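Local structure of UPF0141 protein yjdB (Campylobacter jejuni subsp. jejuni HB93-13, 4TN0) at residues 57-62 and 241-246; 89-94 and 116-121; 134-139 and 209-214; 170-175 and 196-201. The protein is a phosphoethanolamine transferase required for polymyxin resistance and motility, with a zinc-binding periplasmic domain of the alkaline phosphatase-like fold. One frame throughout, in Å; residues are numbered along the deposited sequence.

Interaction 1: residues 57-62 and 241-246; sequences NFSSCG and MPYAIA
The phenol hydroxyl of Y243 donates to the backbone carbonyl of S60, with OH and O only 2.7 Å apart and a C=O...donor angle of 161°, so the bond runs close to the C=O axis. With CG anti to its backbone nitrogen (chi1 -163°), Y243 extends straight out of its loop and ends on the chain leaving strand 53-59. The rest of the ring rests obliquely against the same turn: CD2 lies 3.8 Å from G62 CA, while CE2 is at the same separation, 3.8 Å, from C61 O. At the hydroxyl end S59 adds a looser contact, its CB 4.1 Å from Y243 OH. In the alkaline phosphatase-like fold this turn leads from a strand of the central sheet toward the metal site. Here it precedes T65, which is phosphorylated and binds the zinc ion together with E26, D226 and H227; the side chain of S60 is about 9 Å from that metal. Two further ties hold the turn. S60 places OG between its backbone nitrogen and carbonyl carbon (chi1 64°), from where it bonds to G62 O at 2.7 Å, and C61 forms a disulfide with C71. The loop of Y243 has a second tie to the approach to T65, a hydrogen bond from T63 OG1 to M241 O.

Interaction 2: residues 89-94 and 116-121; sequences NAMDVL and DRLAYK
A capping box opens helix 90-96, and the arginine R117 locks onto it from the chain leading into edge strand 120-123. N89 is the N-cap: its OD1 accepts from M91 N at 2.7 Å, and its own backbone N donates in return to D92 OD2, also at 2.7 Å. R117 grips the same carboxylate side-on with two nitrogens, one to each oxygen. NH1 reaches the syn lone pair of D92 OD2 at 2.7 Å, while the cap uses the anti lone pair of that oxygen. NE bonds to D92 OD1 at 2.9 Å, but from above the carboxylate plane, the two flat groups being turned 51° from each other. A bend at chi3 of R117 (-54°) helps swing the guanidinium round to this position. Beside the salt bridge, M91 and L118 cross at about a right angle, M91 CE touching L118 CD1 at 3.9 Å; both side chains also lie on A101 of the central sheet. The N89 amide is held by V114 O through ND2. With two bonds on OD2 and one on OD1, the D92 carboxylate is fixed in rotation, and the adjacent guanidinium, together with the helix N-terminus, would be expected to favour its ionised form.

Interaction 3: residues 134-139 and 209-214; sequences IPFKEK and KLLKEQ
L210, near the end of the long helix 186-211, meets F136 and K137 of helix 133-139, joining two helices that lie over one face of the central sheet in this alkaline phosphatase-like α/β fold. L210 carries the largest share of the contact. Its CD1 is lodged between the phenyl ring and the lysine chain, at the edge of the F136 ring and near its plane, 3.7 Å from F136 CE2. The two side chains run alongside in opposite senses, and L210 CB lies 4.0 Å from F136 CE2. CG of F136 stands anti to the backbone nitrogen (chi1 171°), directing the ring between the helices, where it also rests on V21 and I149 of the sheet. L211 CD2 extends the apolar edge contact, 4.3 Å from F136 CZ, and its own side chain continues to L19 and W258. Toward the surface, K137 runs extended beyond CG and crosses L210 at about a right angle. Here the lysine acts through its hydrocarbon part; its ammonium NZ lies 6.8 Å from the like-charged NZ of K209. Its methylene CE packs on both leucine methyls, 3.5 Å from L210 CD1 and 3.8 Å from L210 CD2.

Interaction 4: residues 170-175 and 196-201; sequences KKFTPT and TLLYTD
L198 and K171 both set CG anti to the backbone nitrogen (chi1 -171° and -174°), and the two side chains extend toward each other until they cross at about a right angle. F172 takes the other course, its CG anti to the carbonyl carbon (chi1 -50°), which lays the ring beside the same leucine. The contact fastens the irregular loop between strand 146-152 and helix 186-211 back onto that helix, the long one of this alkaline phosphatase-like fold. A single methyl, L198 CD2, does the touching. It meets the start of the lysine side chain at K171 CB, 3.6 Å away, and a methylene further along at K171 CD, 3.9 Å away. The F172 ring approaches obliquely and adds aromatic carbon to the same apolar patch. Polar bonds hold the loop at this point and just after it: F172 N donates to N195 OD1, and the carbonyl of P174, which follows a cis peptide bond, accepts from N191 ND2, both partners standing earlier on the helix. Beyond the methyl, the extended K171 chain carries its charge to a cation-pi contact with F45, so that one residue serves the packing with its methylenes and the aromatic ring with its ammonium end. The phenyl group of F172 reaches L198 CD2 with two ring carbons, CE2 at 4.0 Å and CZ at 4.1 Å.

Along the chain, interaction 1 spans the other three: interaction 2 closes before interaction 3 opens, and interaction 4 lies within the span of interaction 3. Interactions 1 and 2 reach the same mixed eight-stranded sheet, through strands 53-59 and 120-123, with centres 26 Å apart. Interactions 3 and 4 share helix 186-211, with centres 24 Å apart. Interactions 2 and 3 come within about 5 Å at their nearest atoms without touching; M91 packs on I148 and V150, whereas F136 packs on I149, so their helices cover opposite faces of the sheet. Interaction 1 lies near the zinc site, while the others join the surrounding helices and loops of the domain.

Interaction 1: residues 57-62 and 241-246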
loop_
_atom_site.group_PDB
_atom_site.type_symbol
_atom_site.label_atom_id
_atom_site.label_comp_id
_atom_site.label_asym_id
_atom_site.label_seq_id
_atom_site.Cartn_x
_atom_site.Cartn_y
_atom_site.Cartn_z
ATOM N N ASN A 57 2.795 12.233 -6.535
ATOM C CA ASN A 57 3.266 11.892 -7.873
ATOM C C ASN A 57 3.784 10.451 -7.953
ATOM O O ASN A 57 4.826 10.176 -8.522
ATOM C CB ASN A 57 4.351 12.886 -8.292
ATOM C CG ASN A 57 4.617 12.868 -9.790
ATOM O OD1 ASN A 57 3.787 12.410 -10.581
ATOM N ND2 ASN A 57 5.783 13.367 -10.187
ATOM N N PHE A 58 3.001 9.537 -7.399
ATOM C CA PHE A 58 3.376 8.149 -7.198
ATOM C C PHE A 58 2.628 7.268 -8.195
ATOM O O PHE A 58 1.401 7.371 -8.316
ATOM C CB PHE A 58 3.028 7.752 -5.764
ATOM C CG PHE A 58 3.893 6.679 -5.189
ATOM C CD1 PHE A 58 3.540 5.350 -5.302
ATOM C CD2 PHE A 58 5.041 7.005 -4.487
ATOM C CE1 PHE A 58 4.333 4.361 -4.746
ATOM C CE2 PHE A 58 5.835 6.020 -3.929
ATOM C CZ PHE A 58 5.488 4.702 -4.062
ATOM N N SER A 59 3.354 6.398 -8.893
ATOM C CA SER A 59 2.769 5.547 -9.933
ATOM C C SER A 59 2.863 4.064 -9.632
ATOM O O SER A 59 3.713 3.639 -8.863
ATOM C CB SER A 59 3.443 5.813 -11.275
ATOM O OG SER A 59 2.843 6.920 -11.922
ATOM N N SER A 60 2.021 3.274 -10.291
ATOM C CA SER A 60 2.011 1.839 -10.058
ATOM C C SER A 60 2.754 1.138 -11.165
ATOM O O SER A 60 3.003 1.696 -12.231
ATOM C CB SER A 60 0.584 1.278 -9.985
ATOM O OG SER A 60 -0.071 1.433 -11.231
ATOM N N CYS A 61 3.057 -0.120 -10.904
ATOM C CA CYS A 61 3.846 -0.923 -11.807
ATOM C C CYS A 61 2.972 -1.490 -12.929
ATOM O O CYS A 61 3.427 -1.668 -14.052
ATOM C CB CYS A 61 4.543 -2.033 -11.003
ATOM S SG CYS A 61 5.605 -3.073 -11.977
ATOM N N GLY A 62 1.700 -1.735 -12.621
ATOM C CA GLY A 62 0.757 -2.287 -13.576
ATOM C C GLY A 62 -0.647 -1.759 -13.318
ATOM O O GLY A 62 -0.846 -0.881 -12.478
ATOM N N MET A 241 -6.505 -1.968 -17.835
ATOM C CA MET A 241 -6.243 -1.518 -19.216
ATOM C C MET A 241 -4.720 -1.577 -19.476
ATOM O O MET A 241 -3.930 -1.270 -18.582
ATOM C CB MET A 241 -6.797 -0.098 -19.430
ATOM C CG MET A 241 -6.616 0.464 -20.845
ATOM S SD MET A 241 -7.459 2.037 -21.192
ATOM C CE MET A 241 -9.166 1.514 -21.334
ATOM N N PRO A 242 -4.292 -1.998 -20.679
ATOM C CA PRO A 242 -2.823 -2.076 -20.888
ATOM C C PRO A 242 -2.096 -0.777 -20.489
ATOM O O PRO A 242 -2.544 0.325 -20.807
ATOM C CB PRO A 242 -2.694 -2.369 -22.378
ATOM C CG PRO A 242 -3.997 -3.167 -22.693
ATOM C CD PRO A 242 -5.061 -2.520 -21.825
ATOM N N TYR A 243 -1.031 -0.923 -19.719
ATOM C CA TYR A 243 -0.408 0.199 -19.047
ATOM C C TYR A 243 -0.121 1.377 -19.943
ATOM O O TYR A 243 -0.399 2.513 -19.570
ATOM C CB TYR A 243 0.900 -0.270 -18.391
ATOM C CG TYR A 243 1.435 0.688 -17.344
ATOM C CD1 TYR A 243 2.278 1.744 -17.681
ATOM C CD2 TYR A 243 1.027 0.575 -16.023
ATOM C CE1 TYR A 243 2.746 2.623 -16.705
ATOM C CE2 TYR A 243 1.478 1.434 -15.061
ATOM C CZ TYR A 243 2.323 2.461 -15.395
ATOM O OH TYR A 243 2.743 3.302 -14.383
ATOM N N ALA A 244 0.430 1.099 -21.128
ATOM C CA ALA A 244 0.893 2.146 -22.027
ATOM C C ALA A 244 -0.268 3.039 -22.537
ATOM O O ALA A 244 -0.065 4.218 -22.850
ATOM C CB ALA A 244 1.674 1.529 -23.197
ATOM N N ILE A 245 -1.485 2.508 -22.593
ATOM C CA ILE A 245 -2.566 3.347 -23.067
ATOM C C ILE A 245 -3.496 3.723 -21.933
ATOM O O ILE A 245 -4.462 4.436 -22.150
ATOM C CB ILE A 245 -3.407 2.684 -24.165
ATOM C CG1 ILE A 245 -4.211 1.514 -23.586
ATOM C CG2 ILE A 245 -2.553 2.232 -25.298
ATOM C CD1 ILE A 245 -5.203 0.885 -24.570
ATOM N N ALA A 246 -3.196 3.261 -20.719
ATOM C CA ALA A 246 -4.111 3.455 -19.594
ATOM C C ALA A 246 -4.188 4.919 -19.180
ATOM O O ALA A 246 -3.190 5.621 -19.206
ATOM C CB ALA A 246 -3.670 2.588 -18.391
#

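Interaction 2: residues 89-94 and 116-121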
loop_
_atom_site.group_PDB
_atom_site.type_symbol
_atom_site.label_atom_id
_atom_site.label_comp_id
_atom_site.label_asym_id
_atom_site.label_seq_id
_atom_site.Cartn_x
_atom_site.Cartn_y
_atom_site.Cartn_z
ATOM N N ASN A 89 11.540 -12.289 -3.177
ATOM C CA ASN A 89 11.130 -10.890 -3.243
ATOM C C ASN A 89 11.673 -10.171 -2.017
ATOM O O ASN A 89 12.366 -10.773 -1.214
ATOM C CB ASN A 89 9.585 -10.755 -3.334
ATOM C CG ASN A 89 8.850 -11.394 -2.128
ATOM O OD1 ASN A 89 8.939 -10.903 -0.999
ATOM N ND2 ASN A 89 8.124 -12.486 -2.375
ATOM N N ALA A 90 11.359 -8.890 -1.867
ATOM C CA ALA A 90 11.808 -8.125 -0.705
ATOM C C ALA A 90 11.472 -8.798 0.642
ATOM O O ALA A 90 12.258 -8.734 1.579
ATOM C CB ALA A 90 11.214 -6.737 -0.744
ATOM N N MET A 91 10.314 -9.445 0.740
ATOM C CA MET A 91 9.919 -10.083 1.994
ATOM C C MET A 91 10.818 -11.284 2.333
ATOM O O MET A 91 11.072 -11.570 3.493
ATOM C CB MET A 91 8.448 -10.539 1.940
ATOM C CG MET A 91 7.443 -9.432 1.686
ATOM S SD MET A 91 7.431 -8.166 2.955
ATOM C CE MET A 91 7.045 -9.172 4.393
ATOM N N ASP A 92 11.217 -12.032 1.317
ATOM C CA ASP A 92 12.118 -13.156 1.510
ATOM C C ASP A 92 13.475 -12.648 2.003
ATOM O O ASP A 92 14.122 -13.273 2.830
ATOM C CB ASP A 92 12.313 -13.932 0.204
ATOM C CG ASP A 92 11.043 -14.555 -0.296
ATOM O OD1 ASP A 92 10.383 -15.305 0.470
ATOM O OD2 ASP A 92 10.700 -14.259 -1.466
ATOM N N VAL A 93 13.927 -11.531 1.445
ATOM C CA VAL A 93 15.190 -10.953 1.867
ATOM C C VAL A 93 15.135 -10.516 3.321
ATOM O O VAL A 93 16.056 -10.805 4.079
ATOM C CB VAL A 93 15.600 -9.770 0.983
ATOM C CG1 VAL A 93 16.903 -9.156 1.492
ATOM C CG2 VAL A 93 15.757 -10.245 -0.443
ATOM N N LEU A 94 14.046 -9.874 3.736
ATOM C CA LEU A 94 13.939 -9.464 5.137
ATOM C C LEU A 94 13.845 -10.673 6.057
ATOM O O LEU A 94 14.415 -10.666 7.146
ATOM C CB LEU A 94 12.734 -8.569 5.356
ATOM C CG LEU A 94 12.662 -7.262 4.584
ATOM C CD1 LEU A 94 11.293 -6.635 4.820
ATOM C CD2 LEU A 94 13.754 -6.333 5.025
ATOM N N ASP A 116 4.083 -16.315 0.220
ATOM C CA ASP A 116 4.067 -17.774 0.245
ATOM C C ASP A 116 5.102 -18.434 1.167
ATOM O O ASP A 116 4.846 -19.491 1.743
ATOM C CB ASP A 116 4.241 -18.290 -1.181
ATOM C CG ASP A 116 2.990 -18.081 -2.025
ATOM O OD1 ASP A 116 2.048 -17.405 -1.551
ATOM O OD2 ASP A 116 2.951 -18.592 -3.161
ATOM N N ARG A 117 6.269 -17.819 1.291
ATOM C CA ARG A 117 7.352 -18.435 2.031
ATOM C C ARG A 117 7.551 -17.761 3.387
ATOM O O ARG A 117 8.594 -17.917 4.018
ATOM C CB ARG A 117 8.640 -18.393 1.211
ATOM C CG ARG A 117 8.631 -19.295 -0.014
ATOM C CD ARG A 117 9.710 -18.848 -0.988
ATOM N NE ARG A 117 9.533 -17.434 -1.274
ATOM C CZ ARG A 117 8.685 -16.977 -2.199
ATOM N NH1 ARG A 117 8.550 -15.673 -2.406
ATOM N NH2 ARG A 117 7.966 -17.831 -2.919
ATOM N N LEU A 118 6.533 -17.043 3.848
ATOM C CA LEU A 118 6.596 -16.449 5.169
ATOM C C LEU A 118 6.064 -17.453 6.175
ATOM O O LEU A 118 5.243 -18.310 5.836
ATOM C CB LEU A 118 5.797 -15.157 5.247
ATOM C CG LEU A 118 6.395 -14.004 4.446
ATOM C CD1 LEU A 118 5.575 -12.736 4.631
ATOM C CD2 LEU A 118 7.845 -13.772 4.794
ATOM N N ALA A 119 6.547 -17.351 7.410
ATOM C CA ALA A 119 6.148 -18.294 8.431
ATOM C C ALA A 119 4.796 -17.878 8.980
ATOM O O ALA A 119 3.864 -18.686 9.015
ATOM C CB ALA A 119 7.188 -18.362 9.537
ATOM N N TYR A 120 4.657 -16.617 9.385
ATOM C CA TYR A 120 3.363 -16.225 9.925
ATOM C C TYR A 120 2.579 -15.316 8.962
ATOM O O TYR A 120 2.813 -14.095 8.868
ATOM C CB TYR A 120 3.472 -15.597 11.314
ATOM C CG TYR A 120 2.099 -15.615 11.977
ATOM C CD1 TYR A 120 1.378 -16.817 12.037
ATOM C CD2 TYR A 120 1.551 -14.491 12.600
ATOM C CE1 TYR A 120 0.135 -16.897 12.630
ATOM C CE2 TYR A 120 0.294 -14.564 13.218
ATOM C CZ TYR A 120 -0.407 -15.781 13.227
ATOM O OH TYR A 120 -1.649 -15.913 13.824
ATOM N N LYS A 121 1.672 -15.975 8.237
ATOM C CA LYS A 121 0.769 -15.398 7.239
ATOM C C LYS A 121 -0.664 -15.870 7.543
ATOM O O LYS A 121 -0.873 -16.954 8.106
ATOM C CB LYS A 121 1.197 -15.809 5.824
ATOM C CG LYS A 121 1.247 -17.306 5.645
ATOM C CD LYS A 121 1.824 -17.735 4.320
ATOM C CE LYS A 121 1.987 -19.251 4.324
ATOM N NZ LYS A 121 2.603 -19.765 3.070
#

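Interaction 3: residues 134-139 and 209-214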
loop_
_atom_site.group_PDB
_atom_site.type_symbol
_atom_site.label_atom_id
_atom_site.label_comp_id
_atom_site.label_asym_id
_atom_site.label_seq_id
_atom_site.Cartn_x
_atom_site.Cartn_y
_atom_site.Cartn_z
ATOM N N ILE A 134 -7.629 -7.200 14.100
ATOM C CA ILE A 134 -7.600 -8.289 15.072
ATOM C C ILE A 134 -6.269 -9.055 15.103
ATOM O O ILE A 134 -5.638 -9.125 16.161
ATOM C CB ILE A 134 -8.773 -9.277 14.848
ATOM C CG1 ILE A 134 -10.087 -8.642 15.301
ATOM C CG2 ILE A 134 -8.561 -10.548 15.632
ATOM C CD1 ILE A 134 -11.294 -9.481 14.980
ATOM N N PRO A 135 -5.826 -9.642 13.966
ATOM C CA PRO A 135 -4.541 -10.340 14.102
ATOM C C PRO A 135 -3.369 -9.376 14.224
ATOM O O PRO A 135 -2.304 -9.777 14.699
ATOM C CB PRO A 135 -4.448 -11.149 12.810
ATOM C CG PRO A 135 -5.187 -10.308 11.818
ATOM C CD PRO A 135 -6.318 -9.677 12.574
ATOM N N PHE A 136 -3.577 -8.123 13.833
ATOM C CA PHE A 136 -2.561 -7.091 13.993
ATOM C C PHE A 136 -2.328 -6.772 15.460
ATOM O O PHE A 136 -1.183 -6.677 15.900
ATOM C CB PHE A 136 -2.965 -5.828 13.254
ATOM C CG PHE A 136 -2.088 -4.642 13.531
ATOM C CD1 PHE A 136 -0.748 -4.642 13.145
ATOM C CD2 PHE A 136 -2.609 -3.499 14.114
ATOM C CE1 PHE A 136 0.057 -3.534 13.371
ATOM C CE2 PHE A 136 -1.803 -2.383 14.341
ATOM C CZ PHE A 136 -0.469 -2.400 13.962
ATOM N N LYS A 137 -3.411 -6.649 16.225
ATOM C CA LYS A 137 -3.289 -6.383 17.655
ATOM C C LYS A 137 -2.586 -7.566 18.324
ATOM O O LYS A 137 -1.687 -7.381 19.132
ATOM C CB LYS A 137 -4.668 -6.111 18.284
ATOM C CG LYS A 137 -5.143 -4.679 18.062
ATOM C CD LYS A 137 -6.534 -4.384 18.619
ATOM C CE LYS A 137 -7.042 -3.052 18.027
ATOM N NZ LYS A 137 -8.452 -2.656 18.334
ATOM N N GLU A 138 -2.952 -8.777 17.928
ATOM C CA GLU A 138 -2.363 -9.965 18.509
ATOM C C GLU A 138 -0.872 -10.113 18.197
ATOM O O GLU A 138 -0.095 -10.613 19.018
ATOM C CB GLU A 138 -3.112 -11.205 18.039
ATOM C CG GLU A 138 -2.465 -12.498 18.508
ATOM C CD GLU A 138 -2.477 -12.687 20.043
ATOM O OE1 GLU A 138 -3.075 -11.851 20.771
ATOM O OE2 GLU A 138 -1.884 -13.685 20.525
ATOM N N LYS A 139 -0.456 -9.673 17.019
ATOM C CA LYS A 139 0.956 -9.738 16.678
ATOM C C LYS A 139 1.710 -8.633 17.429
ATOM O O LYS A 139 2.919 -8.740 17.644
ATOM C CB LYS A 139 1.148 -9.618 15.156
ATOM C CG LYS A 139 2.597 -9.486 14.686
ATOM C CD LYS A 139 3.396 -10.748 14.968
ATOM C CE LYS A 139 4.884 -10.533 14.689
ATOM N NZ LYS A 139 5.678 -11.771 14.929
ATOM N N LYS A 209 -2.947 4.966 15.433
ATOM C CA LYS A 209 -3.455 5.083 16.801
ATOM C C LYS A 209 -2.944 3.951 17.682
ATOM O O LYS A 209 -2.695 4.137 18.865
ATOM C CB LYS A 209 -4.995 5.106 16.750
ATOM C CG LYS A 209 -5.797 5.099 18.062
ATOM C CD LYS A 209 -7.154 5.809 17.779
ATOM C CE LYS A 209 -8.315 5.369 18.676
ATOM N NZ LYS A 209 -8.122 4.025 19.281
ATOM N N LEU A 210 -2.766 2.781 17.087
ATOM C CA LEU A 210 -2.221 1.643 17.803
ATOM C C LEU A 210 -0.699 1.759 17.853
ATOM O O LEU A 210 -0.047 1.215 18.749
ATOM C CB LEU A 210 -2.653 0.330 17.143
ATOM C CG LEU A 210 -4.095 -0.115 17.459
ATOM C CD1 LEU A 210 -4.558 -1.165 16.469
ATOM C CD2 LEU A 210 -4.278 -0.614 18.902
ATOM N N LEU A 211 -0.137 2.480 16.884
ATOM C CA LEU A 211 1.311 2.662 16.806
ATOM C C LEU A 211 1.832 3.622 17.863
ATOM O O LEU A 211 2.981 3.509 18.308
ATOM C CB LEU A 211 1.720 3.158 15.413
ATOM C CG LEU A 211 1.722 2.110 14.298
ATOM C CD1 LEU A 211 2.418 2.657 13.063
ATOM C CD2 LEU A 211 2.362 0.792 14.768
ATOM N N LYS A 212 0.988 4.561 18.278
ATOM C CA LYS A 212 1.391 5.509 19.311
ATOM C C LYS A 212 1.399 4.846 20.690
ATOM O O LYS A 212 2.029 5.340 21.618
ATOM C CB LYS A 212 0.539 6.781 19.252
ATOM C CG LYS A 212 0.764 7.513 17.931
ATOM C CD LYS A 212 -0.108 8.740 17.767
ATOM C CE LYS A 212 0.761 9.997 17.640
ATOM N NZ LYS A 212 0.691 10.646 16.284
ATOM N N GLU A 213 0.695 3.733 20.832
ATOM C CA GLU A 213 0.716 3.008 22.089
ATOM C C GLU A 213 1.935 2.106 22.145
ATOM O O GLU A 213 2.211 1.471 23.164
ATOM C CB GLU A 213 -0.533 2.150 22.201
ATOM C CG GLU A 213 -1.824 2.879 22.451
ATOM C CD GLU A 213 -2.955 1.897 22.584
ATOM O OE1 GLU A 213 -2.715 0.810 23.151
ATOM O OE2 GLU A 213 -4.056 2.183 22.076
ATOM N N GLN A 214 2.683 2.061 21.049
ATOM C CA GLN A 214 3.885 1.229 20.994
ATOM C C GLN A 214 5.199 2.010 20.900
ATOM O O GLN A 214 5.927 1.869 19.913
ATOM C CB GLN A 214 3.794 0.270 19.797
ATOM C CG GLN A 214 2.678 -0.755 19.884
ATOM C CD GLN A 214 2.942 -1.785 20.963
ATOM O OE1 GLN A 214 4.098 -2.084 21.254
ATOM N NE2 GLN A 214 1.880 -2.330 21.565
#

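Interaction 4: residues 170-175 and 196-201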
loop_
_atom_site.group_PDB
_atom_site.type_symbol
_atom_site.label_atom_id
_atom_site.label_comp_id
_atom_site.label_asym_id
_atom_site.label_seq_id
_atom_site.Cartn_x
_atom_site.Cartn_y
_atom_site.Cartn_z
ATOM N N LYS A 170 -20.730 5.393 5.356
ATOM C CA LYS A 170 -21.534 5.826 4.217
ATOM C C LYS A 170 -21.738 7.318 4.372
ATOM O O LYS A 170 -22.849 7.774 4.565
ATOM C CB LYS A 170 -22.880 5.074 4.193
ATOM C CG LYS A 170 -23.762 5.244 2.938
ATOM C CD LYS A 170 -25.003 4.312 2.991
ATOM C CE LYS A 170 -25.930 4.572 1.814
ATOM N NZ LYS A 170 -27.023 3.562 1.663
ATOM N N LYS A 171 -20.656 8.081 4.297
ATOM C CA LYS A 171 -20.705 9.498 4.640
ATOM C C LYS A 171 -21.056 10.365 3.441
ATOM O O LYS A 171 -21.597 11.456 3.603
ATOM C CB LYS A 171 -19.369 9.929 5.275
ATOM C CG LYS A 171 -19.319 11.360 5.829
ATOM C CD LYS A 171 -18.262 11.465 6.940
ATOM C CE LYS A 171 -17.732 12.886 7.140
ATOM N NZ LYS A 171 -16.458 12.891 7.922
ATOM N N PHE A 172 -20.744 9.886 2.238
ATOM C CA PHE A 172 -21.018 10.636 1.008
ATOM C C PHE A 172 -22.219 10.035 0.254
ATOM O O PHE A 172 -22.224 8.846 -0.073
ATOM C CB PHE A 172 -19.770 10.672 0.127
ATOM C CG PHE A 172 -18.521 11.102 0.860
ATOM C CD1 PHE A 172 -18.500 12.285 1.584
ATOM C CD2 PHE A 172 -17.365 10.327 0.818
ATOM C CE1 PHE A 172 -17.351 12.692 2.257
ATOM C CE2 PHE A 172 -16.203 10.726 1.491
ATOM C CZ PHE A 172 -16.195 11.907 2.211
ATOM N N THR A 173 -23.251 10.851 0.017
ATOM C CA THR A 173 -24.522 10.360 -0.534
ATOM C C THR A 173 -25.094 11.294 -1.619
ATOM O O THR A 173 -24.852 12.497 -1.589
ATOM C CB THR A 173 -25.588 10.173 0.597
ATOM O OG1 THR A 173 -25.743 11.405 1.300
ATOM C CG2 THR A 173 -25.166 9.065 1.599
ATOM N N PRO A 174 -25.904 10.760 -2.554
ATOM C CA PRO A 174 -26.394 9.375 -2.669
ATOM C C PRO A 174 -25.290 8.407 -3.120
ATOM O O PRO A 174 -24.224 8.874 -3.492
ATOM C CB PRO A 174 -27.495 9.480 -3.718
ATOM C CG PRO A 174 -27.070 10.656 -4.589
ATOM C CD PRO A 174 -26.394 11.625 -3.651
ATOM N N THR A 175 -25.550 7.101 -3.049
ATOM C CA THR A 175 -24.592 6.071 -3.393
ATOM C C THR A 175 -25.091 5.122 -4.487
ATOM O O THR A 175 -26.268 5.118 -4.856
ATOM C CB THR A 175 -24.231 5.212 -2.144
ATOM O OG1 THR A 175 -25.381 4.469 -1.712
ATOM C CG2 THR A 175 -23.714 6.087 -1.006
ATOM N N THR A 196 -15.319 4.284 0.201
ATOM C CA THR A 196 -14.367 3.200 0.390
ATOM C C THR A 196 -12.994 3.759 0.746
ATOM O O THR A 196 -12.256 3.152 1.513
ATOM C CB THR A 196 -14.228 2.302 -0.865
ATOM O OG1 THR A 196 -13.556 3.019 -1.919
ATOM C CG2 THR A 196 -15.558 1.874 -1.341
ATOM N N LEU A 197 -12.662 4.919 0.187
ATOM C CA LEU A 197 -11.389 5.579 0.485
ATOM C C LEU A 197 -11.375 6.103 1.926
ATOM O O LEU A 197 -10.359 6.008 2.629
ATOM C CB LEU A 197 -11.145 6.725 -0.501
ATOM C CG LEU A 197 -10.924 6.375 -1.988
ATOM C CD1 LEU A 197 -10.731 7.616 -2.833
ATOM C CD2 LEU A 197 -9.734 5.431 -2.171
ATOM N N LEU A 198 -12.509 6.665 2.343
ATOM C CA LEU A 198 -12.717 7.185 3.687
ATOM C C LEU A 198 -12.537 6.082 4.716
ATOM O O LEU A 198 -11.831 6.244 5.712
ATOM C CB LEU A 198 -14.111 7.795 3.808
ATOM C CG LEU A 198 -14.428 8.578 5.077
ATOM C CD1 LEU A 198 -13.520 9.800 5.161
ATOM C CD2 LEU A 198 -15.890 9.005 5.037
ATOM N N TYR A 199 -13.156 4.943 4.450
ATOM C CA TYR A 199 -13.042 3.807 5.350
ATOM C C TYR A 199 -11.593 3.348 5.450
ATOM O O TYR A 199 -11.084 3.119 6.537
ATOM C CB TYR A 199 -13.927 2.664 4.864
ATOM C CG TYR A 199 -13.933 1.426 5.742
ATOM C CD1 TYR A 199 -14.122 1.522 7.114
ATOM C CD2 TYR A 199 -13.813 0.160 5.185
ATOM C CE1 TYR A 199 -14.168 0.387 7.911
ATOM C CE2 TYR A 199 -13.847 -0.980 5.969
ATOM C CZ TYR A 199 -14.033 -0.863 7.332
ATOM O OH TYR A 199 -14.076 -1.993 8.109
ATOM N N THR A 200 -10.920 3.257 4.311
ATOM C CA THR A 200 -9.502 2.924 4.299
ATOM C C THR A 200 -8.705 4.000 5.037
ATOM O O THR A 200 -7.787 3.678 5.787
ATOM C CB THR A 200 -8.969 2.754 2.866
ATOM O OG1 THR A 200 -9.490 1.539 2.322
ATOM C CG2 THR A 200 -7.445 2.668 2.863
ATOM N N ASP A 201 -9.064 5.267 4.854
ATOM C CA ASP A 201 -8.366 6.337 5.558
ATOM C C ASP A 201 -8.491 6.172 7.090
ATOM O O ASP A 201 -7.494 6.252 7.819
ATOM C CB ASP A 201 -8.897 7.694 5.114
ATOM C CG ASP A 201 -7.946 8.834 5.458
ATOM O OD1 ASP A 201 -6.971 9.048 4.704
ATOM O OD2 ASP A 201 -8.180 9.534 6.464
#